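Local coordinates for protein 3,4-dihydroxybenzoate decarboxylase (Enterobacter cloacae, PDB 5NY5) that catalyses the decarboxylation of 3,4-dihydroxybenzoate to catechol, and the reverse para-carboxylation of catechols, as a UbiD-family enzyme that uses prenylated FMN, at residues S157-T168 against R188-A197; P203-L212 against I258-L269. All coordinates share one frame; numbering follows the deposited sequence.

Contact 1 of 2, residues S157-T168 against R188-A197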
loop_
_atom_site.group_PDB
_atom_site.type_symbol
_atom_site.label_atom_id
_atom_site.label_comp_id
_atom_site.label_asym_id
_atom_site.label_seq_id
_atom_site.Cartn_x
_atom_site.Cartn_y
_atom_site.Cartn_z
ATOM N N SER A 157 -5.877 -7.903 -51.663
ATOM C CA SER A 157 -5.909 -6.547 -52.186
ATOM C C SER A 157 -7.302 -5.962 -52.012
ATOM O O SER A 157 -8.299 -6.687 -51.973
ATOM C CB SER A 157 -5.506 -6.498 -53.665
ATOM O OG SER A 157 -4.131 -6.792 -53.824
ATOM N N ASP A 158 -7.352 -4.637 -51.909
ATOM C CA ASP A 158 -8.617 -3.927 -51.787
ATOM C C ASP A 158 -9.512 -4.258 -52.977
ATOM O O ASP A 158 -9.085 -4.100 -54.130
ATOM C CB ASP A 158 -8.361 -2.420 -51.712
ATOM C CG ASP A 158 -9.592 -1.620 -51.309
ATOM O OD1 ASP A 158 -10.714 -1.948 -51.746
ATOM O OD2 ASP A 158 -9.428 -0.639 -50.554
ATOM N N PRO A 159 -10.746 -4.719 -52.750
ATOM C CA PRO A 159 -11.647 -4.999 -53.877
ATOM C C PRO A 159 -12.062 -3.758 -54.649
ATOM O O PRO A 159 -12.650 -3.893 -55.731
ATOM C CB PRO A 159 -12.853 -5.666 -53.205
ATOM C CG PRO A 159 -12.827 -5.150 -51.805
ATOM C CD PRO A 159 -11.377 -5.013 -51.452
ATOM N N GLU A 160 -11.780 -2.562 -54.134
ATOM C CA GLU A 160 -12.042 -1.314 -54.841
ATOM C C GLU A 160 -10.777 -0.716 -55.443
ATOM O O GLU A 160 -10.745 -0.406 -56.638
ATOM C CB GLU A 160 -12.698 -0.299 -53.896
ATOM C CG GLU A 160 -14.056 -0.723 -53.367
ATOM C CD GLU A 160 -14.721 0.363 -52.543
ATOM O OE1 GLU A 160 -14.056 1.377 -52.246
ATOM O OE2 GLU A 160 -15.910 0.204 -52.195
ATOM N N ASP A 161 -9.730 -0.551 -54.638
ATOM C CA ASP A 161 -8.460 0.027 -55.073
ATOM C C ASP A 161 -7.396 -1.062 -54.967
ATOM O O ASP A 161 -6.694 -1.160 -53.959
ATOM C CB ASP A 161 -8.100 1.253 -54.232
ATOM C CG ASP A 161 -6.968 2.065 -54.832
ATOM O OD1 ASP A 161 -6.228 1.532 -55.685
ATOM O OD2 ASP A 161 -6.815 3.243 -54.446
ATOM N N THR A 162 -7.265 -1.865 -56.028
ATOM C CA THR A 162 -6.333 -2.987 -56.026
ATOM C C THR A 162 -4.905 -2.567 -55.688
ATOM O O THR A 162 -4.118 -3.397 -55.217
ATOM C CB THR A 162 -6.374 -3.689 -57.388
ATOM O OG1 THR A 162 -7.737 -3.948 -57.746
ATOM C CG2 THR A 162 -5.620 -5.011 -57.346
ATOM N N SER A 163 -4.559 -1.292 -55.887
ATOM C CA SER A 163 -3.235 -0.800 -55.521
ATOM C C SER A 163 -2.968 -0.874 -54.023
ATOM O O SER A 163 -1.822 -0.676 -53.605
ATOM C CB SER A 163 -3.062 0.642 -56.002
ATOM O OG SER A 163 -3.999 1.505 -55.379
ATOM N N LEU A 164 -3.987 -1.145 -53.212
ATOM C CA LEU A 164 -3.843 -1.279 -51.769
ATOM C C LEU A 164 -3.783 -2.760 -51.419
ATOM O O LEU A 164 -4.761 -3.488 -51.621
ATOM C CB LEU A 164 -5.003 -0.599 -51.044
ATOM C CG LEU A 164 -5.164 0.895 -51.319
ATOM C CD1 LEU A 164 -6.496 1.398 -50.786
ATOM C CD2 LEU A 164 -4.009 1.670 -50.706
ATOM N N THR A 165 -2.643 -3.198 -50.892
ATOM C CA THR A 165 -2.392 -4.606 -50.629
ATOM C C THR A 165 -2.072 -4.829 -49.158
ATOM O O THR A 165 -1.668 -3.911 -48.438
ATOM C CB THR A 165 -1.234 -5.131 -51.486
ATOM O OG1 THR A 165 -0.016 -4.492 -51.087
ATOM C CG2 THR A 165 -1.488 -4.847 -52.957
ATOM N N ASP A 166 -2.251 -6.073 -48.721
ATOM C CA ASP A 166 -1.929 -6.467 -47.357
ATOM C C ASP A 166 -1.475 -7.917 -47.357
ATOM O O ASP A 166 -2.167 -8.784 -47.900
ATOM C CB ASP A 166 -3.133 -6.292 -46.426
ATOM C CG ASP A 166 -2.790 -6.562 -44.976
ATOM O OD1 ASP A 166 -1.702 -6.138 -44.534
ATOM O OD2 ASP A 166 -3.608 -7.200 -44.279
ATOM N N VAL A 167 -0.315 -8.177 -46.762
ATOM C CA VAL A 167 0.199 -9.530 -46.596
ATOM C C VAL A 167 0.374 -9.782 -45.103
ATOM O O VAL A 167 0.891 -8.924 -44.377
ATOM C CB VAL A 167 1.507 -9.749 -47.385
ATOM C CG1 VAL A 167 1.645 -8.712 -48.499
ATOM C CG2 VAL A 167 2.736 -9.764 -46.493
ATOM N N THR A 168 -0.103 -10.935 -44.642
ATOM C CA THR A 168 -0.162 -11.233 -43.219
ATOM C C THR A 168 -0.065 -12.737 -43.012
ATOM O O THR A 168 -0.112 -13.521 -43.963
ATOM C CB THR A 168 -1.453 -10.700 -42.585
ATOM O OG1 THR A 168 -2.543 -10.870 -43.500
ATOM C CG2 THR A 168 -1.318 -9.232 -42.222
ATOM N N ARG A 188 -7.174 -4.534 -39.313
ATOM C CA ARG A 188 -6.141 -4.740 -40.315
ATOM C C ARG A 188 -6.733 -4.602 -41.715
ATOM O O ARG A 188 -7.940 -4.749 -41.923
ATOM C CB ARG A 188 -5.485 -6.111 -40.145
ATOM C CG ARG A 188 -4.098 -6.225 -40.770
ATOM C CD ARG A 188 -3.012 -6.328 -39.706
ATOM N NE ARG A 188 -1.727 -6.720 -40.277
ATOM C CZ ARG A 188 -0.662 -5.929 -40.356
ATOM N NH1 ARG A 188 -0.716 -4.690 -39.886
ATOM N NH2 ARG A 188 0.462 -6.380 -40.897
ATOM N N HIS A 189 -5.857 -4.315 -42.682
ATOM C CA HIS A 189 -6.313 -3.960 -44.023
ATOM C C HIS A 189 -7.114 -5.085 -44.665
ATOM O O HIS A 189 -8.144 -4.835 -45.302
ATOM C CB HIS A 189 -5.119 -3.587 -44.902
ATOM C CG HIS A 189 -4.430 -2.326 -44.484
ATOM N ND1 HIS A 189 -4.786 -1.619 -43.356
ATOM C CD2 HIS A 189 -3.405 -1.643 -45.048
ATOM C CE1 HIS A 189 -4.009 -0.556 -43.241
ATOM N NE2 HIS A 189 -3.163 -0.547 -44.255
ATOM N N ILE A 190 -6.664 -6.332 -44.508
ATOM C CA ILE A 190 -7.358 -7.445 -45.150
ATOM C C ILE A 190 -8.755 -7.618 -44.568
ATOM O O ILE A 190 -9.676 -8.061 -45.266
ATOM C CB ILE A 190 -6.523 -8.735 -45.037
ATOM C CG1 ILE A 190 -7.200 -9.884 -45.788
ATOM C CG2 ILE A 190 -6.284 -9.104 -43.581
ATOM C CD1 ILE A 190 -6.452 -11.190 -45.713
ATOM N N GLU A 191 -8.950 -7.260 -43.298
ATOM C CA GLU A 191 -10.292 -7.294 -42.727
ATOM C C GLU A 191 -11.159 -6.185 -43.306
ATOM O O GLU A 191 -12.329 -6.412 -43.636
ATOM C CB GLU A 191 -10.220 -7.186 -41.205
ATOM C CG GLU A 191 -11.570 -7.028 -40.519
ATOM C CD GLU A 191 -12.437 -8.273 -40.603
ATOM O OE1 GLU A 191 -11.953 -9.321 -41.077
ATOM O OE2 GLU A 191 -13.614 -8.203 -40.192
ATOM N N VAL A 192 -10.603 -4.979 -43.436
ATOM C CA VAL A 192 -11.335 -3.889 -44.073
ATOM C C VAL A 192 -11.644 -4.239 -45.522
ATOM O O VAL A 192 -12.733 -3.941 -46.029
ATOM C CB VAL A 192 -10.540 -2.574 -43.957
ATOM C CG1 VAL A 192 -11.146 -1.500 -44.843
ATOM C CG2 VAL A 192 -10.501 -2.109 -42.509
ATOM N N PHE A 193 -10.698 -4.888 -46.207
ATOM C CA PHE A 193 -10.951 -5.338 -47.572
ATOM C C PHE A 193 -12.135 -6.294 -47.621
ATOM O O PHE A 193 -12.946 -6.244 -48.553
ATOM C CB PHE A 193 -9.708 -6.018 -48.151
ATOM C CG PHE A 193 -8.515 -5.112 -48.295
ATOM C CD1 PHE A 193 -8.648 -3.736 -48.223
ATOM C CD2 PHE A 193 -7.255 -5.645 -48.512
ATOM C CE1 PHE A 193 -7.547 -2.913 -48.355
ATOM C CE2 PHE A 193 -6.152 -4.827 -48.647
ATOM C CZ PHE A 193 -6.298 -3.459 -48.569
ATOM N N ARG A 194 -12.254 -7.167 -46.620
ATOM C CA ARG A 194 -13.323 -8.158 -46.628
ATOM C C ARG A 194 -14.682 -7.525 -46.362
ATOM O O ARG A 194 -15.693 -7.988 -46.900
ATOM C CB ARG A 194 -13.036 -9.245 -45.591
ATOM C CG ARG A 194 -13.766 -10.551 -45.845
ATOM C CD ARG A 194 -14.073 -11.281 -44.547
ATOM N NE ARG A 194 -15.352 -10.864 -43.978
ATOM C CZ ARG A 194 -15.494 -9.884 -43.094
ATOM N NH1 ARG A 194 -14.433 -9.216 -42.668
ATOM N NH2 ARG A 194 -16.696 -9.571 -42.633
ATOM N N LYS A 195 -14.728 -6.477 -45.538
ATOM C CA LYS A 195 -15.999 -5.816 -45.252
ATOM C C LYS A 195 -16.567 -5.154 -46.501
ATOM O O LYS A 195 -17.762 -5.278 -46.790
ATOM C CB LYS A 195 -15.815 -4.792 -44.133
ATOM C CG LYS A 195 -16.230 -5.288 -42.757
ATOM C CD LYS A 195 -17.746 -5.363 -42.628
ATOM C CE LYS A 195 -18.167 -5.711 -41.206
ATOM N NZ LYS A 195 -19.638 -5.572 -41.009
ATOM N N LYS A 196 -15.722 -4.439 -47.247
ATOM C CA LYS A 196 -16.167 -3.821 -48.492
ATOM C C LYS A 196 -16.716 -4.867 -49.452
ATOM O O LYS A 196 -17.769 -4.673 -50.070
ATOM C CB LYS A 196 -15.015 -3.055 -49.142
ATOM C CG LYS A 196 -14.447 -1.931 -48.297
ATOM C CD LYS A 196 -13.321 -1.222 -49.032
ATOM C CE LYS A 196 -12.731 -0.100 -48.197
ATOM N NZ LYS A 196 -11.597 0.563 -48.896
ATOM N N ALA A 197 -16.012 -5.992 -49.585
ATOM C CA ALA A 197 -16.470 -7.052 -50.476
ATOM C C ALA A 197 -17.777 -7.656 -49.982
ATOM O O ALA A 197 -18.715 -7.860 -50.761
ATOM C CB ALA A 197 -15.389 -8.125 -50.605
#
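F193 lays its ring flat over the neck of a beta hairpin, where strands 148-157 and 165-174 are joined by the loop 158-164, so that helix 189-199 packs across the hairpin end in the UbiD Rift-related domain. D158 N, which closes the loop through its bond to L164 O, sits 3.4 Å above the centre of the F193 ring, and D158 CB makes a CH-pi contact over that face, 3.9 Å from the ring centroid. The opposite face carries H189 O of the same helix, offset toward the rim. F193 CZ touches L164 CB at 4.0 Å, and T165 C lies at the ring's edge.

D158 crosses K196 at about a right angle and uses both carboxylate oxygens. D158 OD2 takes K196 NZ at 3.0 Å on its syn side, 18° out of plane, as a salt bridge at the end of an extended lysine chain; D158 OD1 accepts E160 N in an Asx turn. The flank of P159 closes this end, its CG resting 4.1 Å from A197 CB.

Where strand and helix start meet lies the cofactor site: D166 on the strand and H189 bind manganese with E233, and H189 and the N-cap residue R188 bind prenylated FMN, although this model holds neither ligand. T168 CG2 meets the R188 guanidinium at its edge, 3.2 Å from R188 NE, while D166 OD1 stands over one face with no N-H aimed at it. T168 OG1 bonds instead to H170. Because D166 CG is anti to the backbone N (chi1 -174°), its carboxylate reaches the first helical turn: I190 N donates to D166 OD2 at 3.2 Å, arriving from above the carboxylate, 40° out of its plane.

Contact 2 of 2, residues P203-L212 against I258-L269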
loop_
_atom_site.group_PDB
_atom_site.type_symbol
_atom_site.label_atom_id
_atom_site.label_comp_id
_atom_site.label_asym_id
_atom_site.label_seq_id
_atom_site.Cartn_x
_atom_site.Cartn_y
_atom_site.Cartn_z
ATOM N N PRO A 203 -17.347 -11.964 -53.017
ATOM C CA PRO A 203 -16.248 -12.553 -52.246
ATOM C C PRO A 203 -14.965 -11.752 -52.416
ATOM O O PRO A 203 -14.876 -10.815 -53.211
ATOM C CB PRO A 203 -16.115 -13.959 -52.838
ATOM C CG PRO A 203 -16.625 -13.819 -54.232
ATOM C CD PRO A 203 -17.731 -12.802 -54.166
ATOM N N LEU A 204 -13.955 -12.139 -51.640
ATOM C CA LEU A 204 -12.646 -11.501 -51.688
ATOM C C LEU A 204 -11.594 -12.532 -52.068
ATOM O O LEU A 204 -11.443 -13.543 -51.361
ATOM C CB LEU A 204 -12.296 -10.857 -50.346
ATOM C CG LEU A 204 -10.997 -10.047 -50.338
ATOM C CD1 LEU A 204 -11.131 -8.810 -51.214
ATOM C CD2 LEU A 204 -10.598 -9.665 -48.922
ATOM N N PRO A 205 -10.841 -12.328 -53.150
ATOM C CA PRO A 205 -9.845 -13.328 -53.560
ATOM C C PRO A 205 -8.587 -13.220 -52.708
ATOM O O PRO A 205 -8.071 -12.126 -52.473
ATOM C CB PRO A 205 -9.559 -12.973 -55.026
ATOM C CG PRO A 205 -10.383 -11.726 -55.331
ATOM C CD PRO A 205 -10.819 -11.149 -54.027
ATOM N N VAL A 206 -8.097 -14.371 -52.244
ATOM C CA VAL A 206 -6.896 -14.440 -51.422
ATOM C C VAL A 206 -6.043 -15.613 -51.881
ATOM O O VAL A 206 -6.531 -16.572 -52.482
ATOM C CB VAL A 206 -7.218 -14.583 -49.917
ATOM C CG1 VAL A 206 -7.911 -13.332 -49.390
ATOM C CG2 VAL A 206 -8.075 -15.816 -49.677
ATOM N N THR A 207 -4.748 -15.522 -51.594
ATOM C CA THR A 207 -3.822 -16.631 -51.768
ATOM C C THR A 207 -3.153 -16.930 -50.436
ATOM O O THR A 207 -2.793 -16.014 -49.690
ATOM C CB THR A 207 -2.754 -16.332 -52.823
ATOM O OG1 THR A 207 -1.855 -15.333 -52.328
ATOM C CG2 THR A 207 -3.399 -15.842 -54.109
ATOM N N ILE A 208 -2.993 -18.213 -50.143
ATOM C CA ILE A 208 -2.411 -18.677 -48.891
ATOM C C ILE A 208 -1.081 -19.332 -49.229
ATOM O O ILE A 208 -1.044 -20.434 -49.788
ATOM C CB ILE A 208 -3.348 -19.644 -48.161
ATOM C CG1 ILE A 208 -4.722 -18.995 -47.998
ATOM C CG2 ILE A 208 -2.767 -20.026 -46.816
ATOM C CD1 ILE A 208 -5.857 -19.979 -47.919
ATOM N N ASN A 209 0.010 -18.656 -48.891
ATOM C CA ASN A 209 1.348 -19.062 -49.296
ATOM C C ASN A 209 2.035 -19.763 -48.132
ATOM O O ASN A 209 2.179 -19.183 -47.052
ATOM C CB ASN A 209 2.158 -17.850 -49.750
ATOM C CG ASN A 209 1.431 -17.026 -50.796
ATOM O OD1 ASN A 209 1.720 -17.123 -51.987
ATOM N ND2 ASN A 209 0.478 -16.213 -50.356
HETATM N N MSE A 210 2.456 -21.004 -48.352
HETATM C CA MSE A 210 3.078 -21.801 -47.301
HETATM C C MSE A 210 4.357 -22.477 -47.789
HETATM O O MSE A 210 4.431 -22.935 -48.928
HETATM C CB MSE A 210 2.094 -22.848 -46.780
HETATM C CG MSE A 210 0.793 -22.268 -46.257
HETATM SE SE MSE A 210 -0.482 -23.622 -45.690
HETATM C CE MSE A 210 -0.695 -24.562 -47.382
ATOM N N GLY A 211 5.359 -22.545 -46.917
ATOM C CA GLY A 211 6.650 -23.100 -47.278
ATOM C C GLY A 211 7.526 -22.063 -47.946
ATOM O O GLY A 211 7.695 -22.078 -49.169
ATOM N N LEU A 212 8.094 -21.159 -47.152
ATOM C CA LEU A 212 8.727 -19.957 -47.669
ATOM C C LEU A 212 10.143 -19.824 -47.134
ATOM O O LEU A 212 10.556 -20.523 -46.206
ATOM C CB LEU A 212 7.926 -18.706 -47.290
ATOM C CG LEU A 212 6.410 -18.824 -47.404
ATOM C CD1 LEU A 212 5.742 -17.631 -46.749
ATOM C CD2 LEU A 212 6.003 -18.942 -48.859
ATOM N N ILE A 258 3.198 -16.216 -53.869
ATOM C CA ILE A 258 4.649 -16.305 -53.751
ATOM C C ILE A 258 5.158 -17.323 -54.763
ATOM O O ILE A 258 4.803 -18.506 -54.706
ATOM C CB ILE A 258 5.064 -16.683 -52.324
ATOM C CG1 ILE A 258 4.592 -15.618 -51.333
ATOM C CG2 ILE A 258 6.571 -16.862 -52.236
ATOM C CD1 ILE A 258 5.193 -14.255 -51.569
ATOM N N ALA A 259 5.995 -16.862 -55.696
ATOM C CA ALA A 259 6.435 -17.723 -56.788
ATOM C C ALA A 259 7.298 -18.874 -56.285
ATOM O O ALA A 259 7.192 -19.998 -56.786
ATOM C CB ALA A 259 7.192 -16.901 -57.830
ATOM N N ARG A 260 8.152 -18.615 -55.298
ATOM C CA ARG A 260 9.072 -19.617 -54.777
ATOM C C ARG A 260 8.469 -20.451 -53.655
ATOM O O ARG A 260 9.191 -21.224 -53.019
ATOM C CB ARG A 260 10.356 -18.946 -54.286
ATOM C CG ARG A 260 11.071 -18.126 -55.344
ATOM C CD ARG A 260 11.691 -19.010 -56.400
ATOM N NE ARG A 260 12.896 -19.668 -55.913
ATOM C CZ ARG A 260 13.564 -20.593 -56.592
ATOM N NH1 ARG A 260 13.139 -20.971 -57.788
ATOM N NH2 ARG A 260 14.654 -21.141 -56.074
ATOM N N ALA A 261 7.172 -20.320 -53.403
ATOM C CA ALA A 261 6.554 -21.012 -52.285
ATOM C C ALA A 261 6.463 -22.512 -52.551
ATOM O O ALA A 261 6.608 -22.983 -53.681
ATOM C CB ALA A 261 5.164 -20.447 -52.010
ATOM N N GLU A 262 6.216 -23.265 -51.480
ATOM C CA GLU A 262 6.043 -24.708 -51.602
ATOM C C GLU A 262 4.611 -25.065 -51.975
ATOM O O GLU A 262 4.381 -25.834 -52.913
ATOM C CB GLU A 262 6.445 -25.399 -50.297
ATOM C CG GLU A 262 7.943 -25.464 -50.059
ATOM C CD GLU A 262 8.619 -26.547 -50.877
ATOM O OE1 GLU A 262 7.981 -27.591 -51.125
ATOM O OE2 GLU A 262 9.785 -26.354 -51.276
ATOM N N ILE A 263 3.634 -24.521 -51.250
ATOM C CA ILE A 263 2.223 -24.810 -51.477
ATOM C C ILE A 263 1.451 -23.499 -51.502
ATOM O O ILE A 263 1.740 -22.581 -50.726
ATOM C CB ILE A 263 1.650 -25.752 -50.397
ATOM C CG1 ILE A 263 2.500 -27.017 -50.280
ATOM C CG2 ILE A 263 0.210 -26.121 -50.712
ATOM C CD1 ILE A 263 1.951 -28.027 -49.310
ATOM N N ILE A 264 0.469 -23.413 -52.397
ATOM C CA ILE A 264 -0.413 -22.259 -52.506
ATOM C C ILE A 264 -1.851 -22.746 -52.421
ATOM O O ILE A 264 -2.216 -23.741 -53.055
ATOM C CB ILE A 264 -0.194 -21.486 -53.824
ATOM C CG1 ILE A 264 1.276 -21.113 -53.994
ATOM C CG2 ILE A 264 -1.068 -20.240 -53.860
ATOM C CD1 ILE A 264 1.770 -20.155 -52.954
ATOM N N ILE A 265 -2.664 -22.048 -51.638
ATOM C CA ILE A 265 -4.102 -22.276 -51.594
ATOM C C ILE A 265 -4.777 -21.017 -52.116
ATOM O O ILE A 265 -4.664 -19.946 -51.508
ATOM C CB ILE A 265 -4.588 -22.619 -50.179
ATOM C CG1 ILE A 265 -3.860 -23.851 -49.648
ATOM C CG2 ILE A 265 -6.086 -22.858 -50.179
ATOM C CD1 ILE A 265 -4.303 -24.265 -48.262
ATOM N N GLU A 266 -5.460 -21.139 -53.249
ATOM C CA GLU A 266 -6.200 -20.032 -53.843
ATOM C C GLU A 266 -7.672 -20.188 -53.491
ATOM O O GLU A 266 -8.296 -21.194 -53.845
ATOM C CB GLU A 266 -6.011 -19.992 -55.358
ATOM C CG GLU A 266 -4.588 -19.715 -55.805
ATOM C CD GLU A 266 -4.457 -19.640 -57.313
ATOM O OE1 GLU A 266 -5.497 -19.681 -58.004
ATOM O OE2 GLU A 266 -3.316 -19.540 -57.807
ATOM N N GLY A 267 -8.223 -19.196 -52.796
ATOM C CA GLY A 267 -9.604 -19.263 -52.373
ATOM C C GLY A 267 -10.220 -17.885 -52.281
ATOM O O GLY A 267 -9.589 -16.873 -52.592
ATOM N N GLU A 268 -11.476 -17.862 -51.846
ATOM C CA GLU A 268 -12.226 -16.629 -51.677
ATOM C C GLU A 268 -12.959 -16.659 -50.345
ATOM O O GLU A 268 -13.411 -17.712 -49.889
ATOM C CB GLU A 268 -13.231 -16.421 -52.818
ATOM C CG GLU A 268 -12.591 -16.181 -54.172
ATOM C CD GLU A 268 -13.594 -16.227 -55.305
ATOM O OE1 GLU A 268 -13.179 -16.071 -56.473
ATOM O OE2 GLU A 268 -14.796 -16.423 -55.028
ATOM N N LEU A 269 -13.067 -15.488 -49.724
ATOM C CA LEU A 269 -13.831 -15.334 -48.490
ATOM C C LEU A 269 -15.296 -15.117 -48.850
ATOM O O LEU A 269 -15.658 -14.077 -49.410
ATOM C CB LEU A 269 -13.279 -14.176 -47.666
ATOM C CG LEU A 269 -11.940 -14.435 -46.973
ATOM C CD1 LEU A 269 -11.147 -13.149 -46.825
ATOM C CD2 LEU A 269 -12.168 -15.073 -45.614
HETATM O O HOH W 1 9.923 -21.460 -50.409
#
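The amide of N209 is wedged between I258 and I264: I258 CG1 lies over one face, 3.5 Å from N209 CG, and I264 CD1 comes obliquely from the other side to touch OD1. N209 OD1 accepts a straight bond from I258 N at 2.6 Å, the donor tilted 35° from the carbonyl plane. At the other end of the amide, ND2 donates to T207 OG1 and to L153 O, which fixes the flip of the group; T207 OG1 is bonded to K256 O. At the opposite end of the pairing, P203 and E268 run side by side, with P203 CG 3.3 Å from E268 OE2.

Strands 204-210 and 263-269 pair antiparallel, with V206/G267 and I208/I265 as hydrogen-bonded pairs (V206 N to G267 O 2.9 Å). On the face with I208 and I265, selenomethionine M210 bends at chi3 (-60°), which brings CE to 3.7 Å from I265 CD1 and 3.8 Å from I263 CG2. E262 and I263 both face M210 in a classic beta bulge, and a water bridges G211 O and R260 O.

The pair belongs to the antiparallel sheet of the Rift-related domain, between strand 148-157, bonded to 204-210, and strand 303-311, next to 263-269.

How the contacts relate
The two contacts follow in series along the chain, contact 1 closing at the helix before contact 2 opens on strand 204-210, and their centres lie about 15 Å apart within one Rift-related domain. Both reach the same antiparallel sheet, strand 148-157 lying between 165-174 and 204-210. L204 joins them: its CD1 packs 3.6 Å from S157 O and its CD2 3.8 Å from R194 N, while P203 O lies against A197 CB. Contact 1 sets R188 and H189, at the start of helix 189-199, beside strand residue D166, where manganese and prenylated FMN bind in another structure of the protein; contact 2 continues the sheet beyond it, with I208 about 7 Å from flavin-binding H170 between side chains.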